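Catechol 1,2-dioxygenase (Acinetobacter sp., PDB 1DLT) catalyses the intradiol cleavage of catechol by molecular oxygen to cis,cis-muconate, using one ferric ion per subunit of a homodimer. Local coordinates at residues 102-107 against 238-243; 151-156 against 225-230; 195-200 against 221-226. One frame throughout, in Å; residues are numbered along the deposited sequence.

Contact 1: 102-107 against 238-243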
loop_
_atom_site.group_PDB
_atom_site.type_symbol
_atom_site.label_atom_id
_atom_site.label_comp_id
_atom_site.label_asym_id
_atom_site.label_seq_id
_atom_site.Cartn_x
_atom_site.Cartn_y
_atom_site.Cartn_z
ATOM N N PRO A 102 24.639 19.899 5.026
ATOM C CA PRO A 102 23.977 18.605 5.210
ATOM C C PRO A 102 22.738 18.416 4.328
ATOM O O PRO A 102 21.922 19.338 4.143
ATOM C CB PRO A 102 23.593 18.639 6.696
ATOM C CG PRO A 102 24.610 19.525 7.292
ATOM C CD PRO A 102 24.603 20.641 6.298
ATOM N N ARG A 103 22.595 17.223 3.774
ATOM C CA ARG A 103 21.412 16.943 2.983
ATOM C C ARG A 103 20.337 16.511 3.970
ATOM O O ARG A 103 20.640 16.147 5.105
ATOM C CB ARG A 103 21.650 15.747 2.037
ATOM C CG ARG A 103 22.063 14.453 2.792
ATOM C CD ARG A 103 21.849 13.204 1.962
ATOM N NE ARG A 103 22.596 13.218 0.709
ATOM C CZ ARG A 103 23.907 13.045 0.596
ATOM N NH1 ARG A 103 24.660 12.825 1.670
ATOM N NH2 ARG A 103 24.468 13.082 -0.612
ATOM N N THR A 104 19.082 16.574 3.547
ATOM C CA THR A 104 17.995 16.023 4.354
ATOM C C THR A 104 16.879 15.732 3.382
ATOM O O THR A 104 17.027 16.017 2.187
ATOM C CB THR A 104 17.555 16.898 5.567
ATOM O OG1 THR A 104 16.832 16.050 6.473
ATOM C CG2 THR A 104 16.711 18.108 5.147
ATOM N N ILE A 105 15.774 15.180 3.873
ATOM C CA ILE A 105 14.710 14.730 2.980
ATOM C C ILE A 105 14.024 15.794 2.140
ATOM O O ILE A 105 13.932 16.974 2.493
ATOM C CB ILE A 105 13.649 13.860 3.734
ATOM C CG1 ILE A 105 12.669 14.748 4.520
ATOM C CG2 ILE A 105 14.385 12.883 4.688
ATOM C CD1 ILE A 105 11.527 13.982 5.168
ATOM N N GLU A 106 13.583 15.344 0.989
ATOM C CA GLU A 106 12.924 16.180 0.050
ATOM C C GLU A 106 11.482 16.377 0.451
ATOM O O GLU A 106 10.928 17.468 0.320
ATOM C CB GLU A 106 13.003 15.523 -1.340
ATOM C CG GLU A 106 12.208 16.249 -2.404
ATOM C CD GLU A 106 12.283 15.539 -3.763
ATOM O OE1 GLU A 106 13.286 14.807 -4.030
ATOM O OE2 GLU A 106 11.338 15.724 -4.560
ATOM N N GLY A 107 10.851 15.327 0.953
ATOM C CA GLY A 107 9.436 15.468 1.274
ATOM C C GLY A 107 8.654 15.136 0.004
ATOM O O GLY A 107 9.222 15.088 -1.079
ATOM N N THR A 238 19.829 18.572 -1.839
ATOM C CA THR A 238 18.455 18.570 -1.368
ATOM C C THR A 238 18.594 18.804 0.120
ATOM O O THR A 238 19.277 18.057 0.816
ATOM C CB THR A 238 17.756 17.216 -1.564
ATOM O OG1 THR A 238 17.652 16.947 -2.957
ATOM C CG2 THR A 238 16.359 17.226 -0.942
ATOM N N THR A 239 17.970 19.858 0.616
ATOM C CA THR A 239 18.064 20.120 2.027
ATOM C C THR A 239 16.882 20.983 2.489
ATOM O O THR A 239 15.956 21.257 1.701
ATOM C CB THR A 239 19.432 20.783 2.381
ATOM O OG1 THR A 239 19.647 20.646 3.787
ATOM C CG2 THR A 239 19.444 22.280 2.035
ATOM N N GLN A 240 16.891 21.357 3.771
ATOM C CA GLN A 240 15.837 22.191 4.362
ATOM C C GLN A 240 16.439 22.989 5.503
ATOM O O GLN A 240 17.548 22.683 5.958
ATOM C CB GLN A 240 14.745 21.354 5.003
ATOM C CG GLN A 240 13.908 20.465 4.130
ATOM C CD GLN A 240 12.942 19.659 5.002
ATOM O OE1 GLN A 240 12.471 20.173 6.004
ATOM N NE2 GLN A 240 12.635 18.412 4.617
ATOM N N ILE A 241 15.714 24.014 5.951
ATOM C CA ILE A 241 16.115 24.780 7.128
ATOM C C ILE A 241 14.869 24.827 8.011
ATOM O O ILE A 241 13.741 24.839 7.495
ATOM C CB ILE A 241 16.628 26.184 6.809
ATOM C CG1 ILE A 241 15.588 26.994 6.036
ATOM C CG2 ILE A 241 17.943 26.048 6.101
ATOM C CD1 ILE A 241 16.045 28.387 5.639
ATOM N N ASN A 242 15.088 24.751 9.328
ATOM C CA ASN A 242 14.022 24.758 10.323
ATOM C C ASN A 242 14.121 26.078 11.037
ATOM O O ASN A 242 15.222 26.529 11.330
ATOM C CB ASN A 242 14.229 23.660 11.376
ATOM C CG ASN A 242 14.349 22.315 10.770
ATOM O OD1 ASN A 242 13.395 21.818 10.182
ATOM N ND2 ASN A 242 15.531 21.708 10.869
ATOM N N VAL A 243 12.972 26.689 11.311
ATOM C CA VAL A 243 12.938 27.953 12.024
ATOM C C VAL A 243 13.301 27.633 13.473
ATOM O O VAL A 243 12.675 26.771 14.122
ATOM C CB VAL A 243 11.525 28.605 11.951
ATOM C CG1 VAL A 243 11.523 29.889 12.732
ATOM C CG2 VAL A 243 11.137 28.860 10.473
HETATM O O HOH W 1 13.820 19.304 0.822
HETATM O O HOH W 2 15.979 15.016 -3.829
#
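The first torsions of Thr239 and Gln240 bring both side chains from strand 238-243 to the loop 102-107. For Thr239, chi1 of -162° carries OG1 away from its own backbone N. Thr239 OG1 donates to Pro102 O at a short 2.6 Å, nearly head-on. In Gln240 CG lies opposite the carbonyl carbon (chi1 -64°), and the chain then runs straight out to the oxygen of Ile105. There Gln240 NE2 donates over 2.9 Å to Ile105 O, which sits in the plane of the amide, although the donor stands above the plane of the accepting carbonyl. Arg221 NH1 bonds to OE1 of the same amide, so its rotation is fixed from both ends. The Thr104 side chain crosses that of Gln240 at about a right angle, and its methyl CG2 lies 3.5 Å from Gln240 N, a buried backbone N-H with no partner in the model.

The strand belongs to the mixed sheet of the intradiol dioxygenase fold, and the loop passes nearly perpendicular to it. Thr104 N donates to Thr238 O at 3.1 Å. Beyond this bond, Thr238 CG2 packs on Glu106 CB, 3.8 Å away, while a water joins Thr238 OG1 to Glu106 OE1, which also pairs with Arg308. Arg103 leads away from the strand to salt bridges with Asp89 and Asp92 of helix 80-94. Bound catechol touches both Gly107 and Gln240.

Contact 2: 151-156 against 225-230. With FE (Fe (III) ion), chain C; CAQ (catechol), chain D.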
loop_
_atom_site.group_PDB
_atom_site.type_symbol
_atom_site.label_atom_id
_atom_site.label_comp_id
_atom_site.label_asym_id
_atom_site.label_seq_id
_atom_site.Cartn_x
_atom_site.Cartn_y
_atom_site.Cartn_z
ATOM N N ALA A 151 23.732 29.587 -10.004
ATOM C CA ALA A 151 23.283 28.360 -9.360
ATOM C C ALA A 151 21.762 28.485 -9.274
ATOM O O ALA A 151 21.228 29.578 -9.075
ATOM C CB ALA A 151 23.904 28.238 -7.956
ATOM N N LYS A 152 21.048 27.378 -9.445
ATOM C CA LYS A 152 19.582 27.431 -9.365
ATOM C C LYS A 152 19.107 27.013 -7.968
ATOM O O LYS A 152 19.280 25.860 -7.551
ATOM C CB LYS A 152 18.970 26.501 -10.393
ATOM C CG LYS A 152 17.448 26.526 -10.468
ATOM C CD LYS A 152 17.000 25.523 -11.504
ATOM C CE LYS A 152 15.521 25.559 -11.693
ATOM N NZ LYS A 152 15.050 24.583 -12.729
ATOM N N VAL A 153 18.525 27.960 -7.249
ATOM C CA VAL A 153 18.028 27.690 -5.903
ATOM C C VAL A 153 16.500 27.534 -5.966
ATOM O O VAL A 153 15.788 28.485 -6.312
ATOM C CB VAL A 153 18.415 28.843 -4.938
ATOM C CG1 VAL A 153 17.982 28.515 -3.521
ATOM C CG2 VAL A 153 19.930 29.083 -4.997
ATOM N N GLU A 154 15.998 26.335 -5.697
ATOM C CA GLU A 154 14.567 26.139 -5.703
ATOM C C GLU A 154 14.070 26.117 -4.251
ATOM O O GLU A 154 14.611 25.407 -3.422
ATOM C CB GLU A 154 14.218 24.844 -6.408
ATOM C CG GLU A 154 14.720 24.850 -7.812
ATOM C CD GLU A 154 14.346 23.609 -8.545
ATOM O OE1 GLU A 154 13.132 23.390 -8.730
ATOM O OE2 GLU A 154 15.276 22.872 -8.935
ATOM N N ILE A 155 13.039 26.898 -3.961
ATOM C CA ILE A 155 12.509 27.002 -2.623
ATOM C C ILE A 155 10.996 26.826 -2.574
ATOM O O ILE A 155 10.260 27.418 -3.362
ATOM C CB ILE A 155 12.829 28.388 -2.017
ATOM C CG1 ILE A 155 14.335 28.644 -2.106
ATOM C CG2 ILE A 155 12.379 28.461 -0.553
ATOM C CD1 ILE A 155 14.781 29.947 -1.459
ATOM N N TRP A 156 10.523 26.000 -1.658
ATOM C CA TRP A 156 9.091 25.847 -1.512
ATOM C C TRP A 156 8.811 25.665 -0.036
ATOM O O TRP A 156 9.634 25.132 0.695
ATOM C CB TRP A 156 8.548 24.680 -2.356
ATOM C CG TRP A 156 9.025 23.257 -2.036
ATOM C CD1 TRP A 156 8.298 22.261 -1.431
ATOM C CD2 TRP A 156 10.299 22.665 -2.373
ATOM N NE1 TRP A 156 9.040 21.089 -1.374
ATOM C CE2 TRP A 156 10.264 21.311 -1.942
ATOM C CE3 TRP A 156 11.464 23.147 -2.995
ATOM C CZ2 TRP A 156 11.335 20.452 -2.111
ATOM C CZ3 TRP A 156 12.537 22.283 -3.160
ATOM C CH2 TRP A 156 12.465 20.950 -2.719
ATOM N N ILE A 225 11.631 25.249 5.557
ATOM C CA ILE A 225 11.690 25.709 4.183
ATOM C C ILE A 225 12.567 24.766 3.376
ATOM O O ILE A 225 13.699 24.484 3.763
ATOM C CB ILE A 225 12.264 27.129 4.114
ATOM C CG1 ILE A 225 11.391 28.053 4.971
ATOM C CG2 ILE A 225 12.294 27.600 2.635
ATOM C CD1 ILE A 225 11.871 29.521 5.117
ATOM N N HIS A 226 12.033 24.288 2.264
ATOM C CA HIS A 226 12.726 23.347 1.397
ATOM C C HIS A 226 13.663 24.026 0.385
ATOM O O HIS A 226 13.394 25.143 -0.077
ATOM C CB HIS A 226 11.702 22.539 0.612
ATOM C CG HIS A 226 10.890 21.603 1.437
ATOM N ND1 HIS A 226 11.277 20.301 1.674
ATOM C CD2 HIS A 226 9.701 21.765 2.058
ATOM C CE1 HIS A 226 10.352 19.701 2.404
ATOM N NE2 HIS A 226 9.390 20.567 2.649
ATOM N N TYR A 227 14.738 23.319 0.038
ATOM C CA TYR A 227 15.705 23.780 -0.933
ATOM C C TYR A 227 16.184 22.656 -1.850
ATOM O O TYR A 227 16.378 21.529 -1.421
ATOM C CB TYR A 227 17.010 24.306 -0.282
ATOM C CG TYR A 227 17.008 25.665 0.369
ATOM C CD1 TYR A 227 16.575 25.836 1.680
ATOM C CD2 TYR A 227 17.489 26.776 -0.319
ATOM C CE1 TYR A 227 16.636 27.089 2.294
ATOM C CE2 TYR A 227 17.551 28.033 0.283
ATOM C CZ TYR A 227 17.128 28.176 1.588
ATOM O OH TYR A 227 17.245 29.379 2.224
ATOM N N PHE A 228 16.363 23.008 -3.114
ATOM C CA PHE A 228 17.030 22.182 -4.110
ATOM C C PHE A 228 18.058 23.200 -4.626
ATOM O O PHE A 228 17.697 24.356 -4.904
ATOM C CB PHE A 228 16.185 21.844 -5.264
ATOM C CG PHE A 228 15.431 20.555 -5.221
ATOM C CD1 PHE A 228 15.851 19.439 -4.446
ATOM C CD2 PHE A 228 14.329 20.414 -6.025
ATOM C CE1 PHE A 228 15.123 18.206 -4.544
ATOM C CE2 PHE A 228 13.617 19.218 -6.124
ATOM C CZ PHE A 228 14.020 18.110 -5.384
ATOM N N VAL A 229 19.323 22.839 -4.697
ATOM C CA VAL A 229 20.293 23.735 -5.292
ATOM C C VAL A 229 21.058 22.891 -6.318
ATOM O O VAL A 229 21.554 21.793 -5.999
ATOM C CB VAL A 229 21.293 24.312 -4.265
ATOM C CG1 VAL A 229 22.196 25.334 -4.939
ATOM C CG2 VAL A 229 20.543 24.975 -3.142
ATOM N N SER A 230 21.096 23.375 -7.560
ATOM C CA SER A 230 21.853 22.694 -8.605
ATOM C C SER A 230 22.727 23.704 -9.367
ATOM O O SER A 230 22.379 24.892 -9.482
ATOM C CB SER A 230 20.917 21.956 -9.560
ATOM O OG SER A 230 19.989 22.838 -10.118
HETATM FE FE FE C . 7.829 20.389 3.849
HETATM C C1 CAQ D . 6.866 15.391 4.894
HETATM C C2 CAQ D . 8.026 16.217 4.774
HETATM C C3 CAQ D . 7.888 17.594 4.686
HETATM O O3 CAQ D . 9.003 18.392 4.566
HETATM C C4 CAQ D . 6.634 18.178 4.719
HETATM O O4 CAQ D . 6.516 19.542 4.635
HETATM C C5 CAQ D . 5.500 17.402 4.833
HETATM C C6 CAQ D . 5.619 15.976 4.923
HETATM O O HOH W 3 17.739 23.079 -8.310
HETATM O O HOH W 4 6.802 18.387 2.939
#
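The indole of Trp156 lies over His226, with one face on CB and on the imidazole. His226 CB sits 3.3 Å from the centroid of the six-membered ring of Trp156, a CH-pi contact almost on the ring normal, and the five-membered ring makes an offset stack on the imidazole, planes at 7°. At the edge of that imidazole, His226 NE2 binds the ferric ion at 2.0 Å; catechol O3 lies at the same edge, 2.9 Å from His226 CE1. The indole's far rim turns toward the face of Phe228 in an edge-to-face pair, with Trp156 CH2 over the ring, 3.8 Å from Phe228 CD2. Trp156 reaches across because CG stands between its backbone N and carbonyl carbon (chi1 63°).

These rings share one face of an antiparallel ladder between strands 152-156 and 225-230, neighbours in the mixed sheet. Glu154 N to Phe228 O is a straight bond of 2.7 Å, whereas Trp156 N to His226 O is weak. On the other face Tyr227 lies alongside Val153 and Ile155, its CE2 3.8 Å from Ile155 CD1, and its hydroxyl bonds to Tyr190. Near Ser230 a water links Lys152 O, Ser230 OG and Glu154 OE2; Glu154 OE1 meets the hydroxyl of Tyr110.

Contact 3: 195-200 against 221-226. With FE (Fe (III) ion), chain C; CAQ (catechol), chain D.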
loop_
_atom_site.group_PDB
_atom_site.type_symbol
_atom_site.label_atom_id
_atom_site.label_comp_id
_atom_site.label_asym_id
_atom_site.label_seq_id
_atom_site.Cartn_x
_atom_site.Cartn_y
_atom_site.Cartn_z
ATOM N N ILE A 195 6.750 34.602 3.364
ATOM C CA ILE A 195 6.193 34.730 4.717
ATOM C C ILE A 195 6.730 33.574 5.545
ATOM O O ILE A 195 7.151 32.558 4.987
ATOM C CB ILE A 195 4.629 34.630 4.729
ATOM C CG1 ILE A 195 4.201 33.303 4.101
ATOM C CG2 ILE A 195 3.994 35.807 3.977
ATOM C CD1 ILE A 195 2.715 33.070 4.133
ATOM N N LEU A 196 6.720 33.723 6.867
ATOM C CA LEU A 196 7.176 32.645 7.739
ATOM C C LEU A 196 6.168 31.516 7.684
ATOM O O LEU A 196 4.970 31.717 7.918
ATOM C CB LEU A 196 7.294 33.099 9.186
ATOM C CG LEU A 196 8.638 33.554 9.695
ATOM C CD1 LEU A 196 8.498 33.907 11.188
ATOM C CD2 LEU A 196 9.643 32.446 9.528
ATOM N N PRO A 197 6.633 30.307 7.348
ATOM C CA PRO A 197 5.752 29.142 7.268
ATOM C C PRO A 197 5.395 28.661 8.668
ATOM O O PRO A 197 6.065 29.006 9.639
ATOM C CB PRO A 197 6.618 28.130 6.533
ATOM C CG PRO A 197 7.957 28.437 7.114
ATOM C CD PRO A 197 8.001 29.942 6.949
ATOM N N ALA A 198 4.313 27.902 8.778
ATOM C CA ALA A 198 3.918 27.317 10.059
ATOM C C ALA A 198 4.243 25.837 9.855
ATOM O O ALA A 198 4.270 25.367 8.722
ATOM C CB ALA A 198 2.415 27.482 10.302
ATOM N N GLY A 199 4.495 25.109 10.934
ATOM C CA GLY A 199 4.789 23.694 10.794
ATOM C C GLY A 199 3.678 22.961 10.043
ATOM O O GLY A 199 2.519 23.409 10.020
ATOM N N TYR A 200 4.038 21.859 9.389
ATOM C CA TYR A 200 3.085 21.027 8.656
ATOM C C TYR A 200 2.559 19.933 9.619
ATOM O O TYR A 200 3.294 19.434 10.489
ATOM C CB TYR A 200 3.802 20.375 7.477
ATOM C CG TYR A 200 2.996 19.357 6.725
ATOM C CD1 TYR A 200 2.185 19.734 5.667
ATOM C CD2 TYR A 200 3.025 18.005 7.093
ATOM C CE1 TYR A 200 1.417 18.797 4.981
ATOM C CE2 TYR A 200 2.257 17.051 6.415
ATOM C CZ TYR A 200 1.457 17.454 5.363
ATOM O OH TYR A 200 0.672 16.530 4.705
ATOM N N ARG A 221 5.471 18.472 11.896
ATOM C CA ARG A 221 6.791 18.896 11.462
ATOM C C ARG A 221 6.989 20.327 11.917
ATOM O O ARG A 221 6.022 21.100 11.993
ATOM C CB ARG A 221 6.924 18.867 9.933
ATOM C CG ARG A 221 6.747 17.482 9.304
ATOM C CD ARG A 221 7.666 17.370 8.120
ATOM N NE ARG A 221 9.024 17.528 8.628
ATOM C CZ ARG A 221 10.049 17.978 7.920
ATOM N NH1 ARG A 221 9.853 18.335 6.654
ATOM N NH2 ARG A 221 11.256 18.093 8.482
ATOM N N PRO A 222 8.229 20.686 12.273
ATOM C CA PRO A 222 8.500 22.069 12.694
ATOM C C PRO A 222 8.370 22.956 11.445
ATOM O O PRO A 222 8.386 22.441 10.312
ATOM C CB PRO A 222 9.948 21.994 13.184
ATOM C CG PRO A 222 10.532 20.865 12.302
ATOM C CD PRO A 222 9.437 19.842 12.407
ATOM N N ALA A 223 8.232 24.265 11.633
ATOM C CA ALA A 223 8.160 25.185 10.497
ATOM C C ALA A 223 9.496 25.031 9.739
ATOM O O ALA A 223 10.578 25.062 10.346
ATOM C CB ALA A 223 7.979 26.617 10.988
ATOM N N HIS A 224 9.414 24.847 8.421
ATOM C CA HIS A 224 10.616 24.630 7.633
ATOM C C HIS A 224 10.478 25.100 6.193
ATOM O O HIS A 224 9.370 25.307 5.673
ATOM C CB HIS A 224 10.977 23.149 7.609
ATOM C CG HIS A 224 9.913 22.303 7.005
ATOM N ND1 HIS A 224 8.743 22.006 7.665
ATOM C CD2 HIS A 224 9.787 21.790 5.762
ATOM C CE1 HIS A 224 7.936 21.342 6.861
ATOM N NE2 HIS A 224 8.549 21.199 5.695
ATOM N N ILE A 225 11.631 25.249 5.557
ATOM C CA ILE A 225 11.690 25.709 4.183
ATOM C C ILE A 225 12.567 24.766 3.376
ATOM O O ILE A 225 13.699 24.484 3.763
ATOM C CB ILE A 225 12.264 27.129 4.114
ATOM C CG1 ILE A 225 11.391 28.053 4.971
ATOM C CG2 ILE A 225 12.294 27.600 2.635
ATOM C CD1 ILE A 225 11.871 29.521 5.117
ATOM N N HIS A 226 12.033 24.288 2.264
ATOM C CA HIS A 226 12.726 23.347 1.397
ATOM C C HIS A 226 13.663 24.026 0.385
ATOM O O HIS A 226 13.394 25.143 -0.077
ATOM C CB HIS A 226 11.702 22.539 0.612
ATOM C CG HIS A 226 10.890 21.603 1.437
ATOM N ND1 HIS A 226 11.277 20.301 1.674
ATOM C CD2 HIS A 226 9.701 21.765 2.058
ATOM C CE1 HIS A 226 10.352 19.701 2.404
ATOM N NE2 HIS A 226 9.390 20.567 2.649
HETATM FE FE FE C . 7.829 20.389 3.849
HETATM C C1 CAQ D . 6.866 15.391 4.894
HETATM C C2 CAQ D . 8.026 16.217 4.774
HETATM C C3 CAQ D . 7.888 17.594 4.686
HETATM O O3 CAQ D . 9.003 18.392 4.566
HETATM C C4 CAQ D . 6.634 18.178 4.719
HETATM O O4 CAQ D . 6.516 19.542 4.635
HETATM C C5 CAQ D . 5.500 17.402 4.833
HETATM C C6 CAQ D . 5.619 15.976 4.923
HETATM O O HOH W 5 6.572 24.079 7.511
HETATM O O HOH W 4 6.802 18.387 2.939
#
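Tyr200, whose CB packs against CB of Arg221 at 4.2 Å, overlaps the bound catechol with one face of its ring. The approach is off-centre: catechol C5 lies toward the rim, 3.4 Å from Tyr200 CD2. Although this tyrosine is an iron ligand of the enzyme, its OH stands 8.2 Å from the metal in the present complex, consistent with the release of one tyrosinate when intradiol dioxygenases take up substrate. The metal is held here by Tyr164, His224, His226, both catechol oxygens and a water.

The Arg221 chain passes the substrate with CD 3.4 Å from catechol C3, and the bend at chi3 (61°) turns the guanidinium so that NH1 lies over one face of the His224 ring, toward its rim. A salt bridge from NH2 to Asp252 positions the guanidinium. His224 is gripped at both ends: ND1 donates to Pro222 O at 2.7 Å, in the ring plane and nearly straight (169°), while NE2 binds the iron at 2.1 Å. That pairing fixes the rotation of the imidazole.

The backbones meet closely as well. Arg221 N donates to Tyr200 O over 2.8 Å, and Gly199, lacking a side chain, brings its CA to 3.1 Å from Arg221 O, which a CB would run into. Further along, Pro197 rests CG on Ile225 CG1 and His224 O, and a water connects Ala198 O with His224 N. The loop 195-200 runs from strand 189-195 toward helix 207-214, touching strand 152-157 through Pro197, while strand 237-243 flanks the histidines by way of Gln240 and Asn242.

Overall arrangement
Along the chain, contact 1 closes the longest loop, and contacts 2 and 3 are nested inside it, both ending on strand 224-230. That strand lies between strands 152-157 and 237-243 in the mixed sheet, so contact 2 pairs it on one side while contact 1 uses its neighbour on the other. The centres of contacts 1 and 2 are about 10 Å apart, those of 1 and 3 about 11 Å, and those of 2 and 3 about 15 Å. Contacts 2 and 3 share Ile225 and His226, and both reach the iron and the catechol. These pieces, together with Tyr164 from another part of the chain, surround the iron and the catechol.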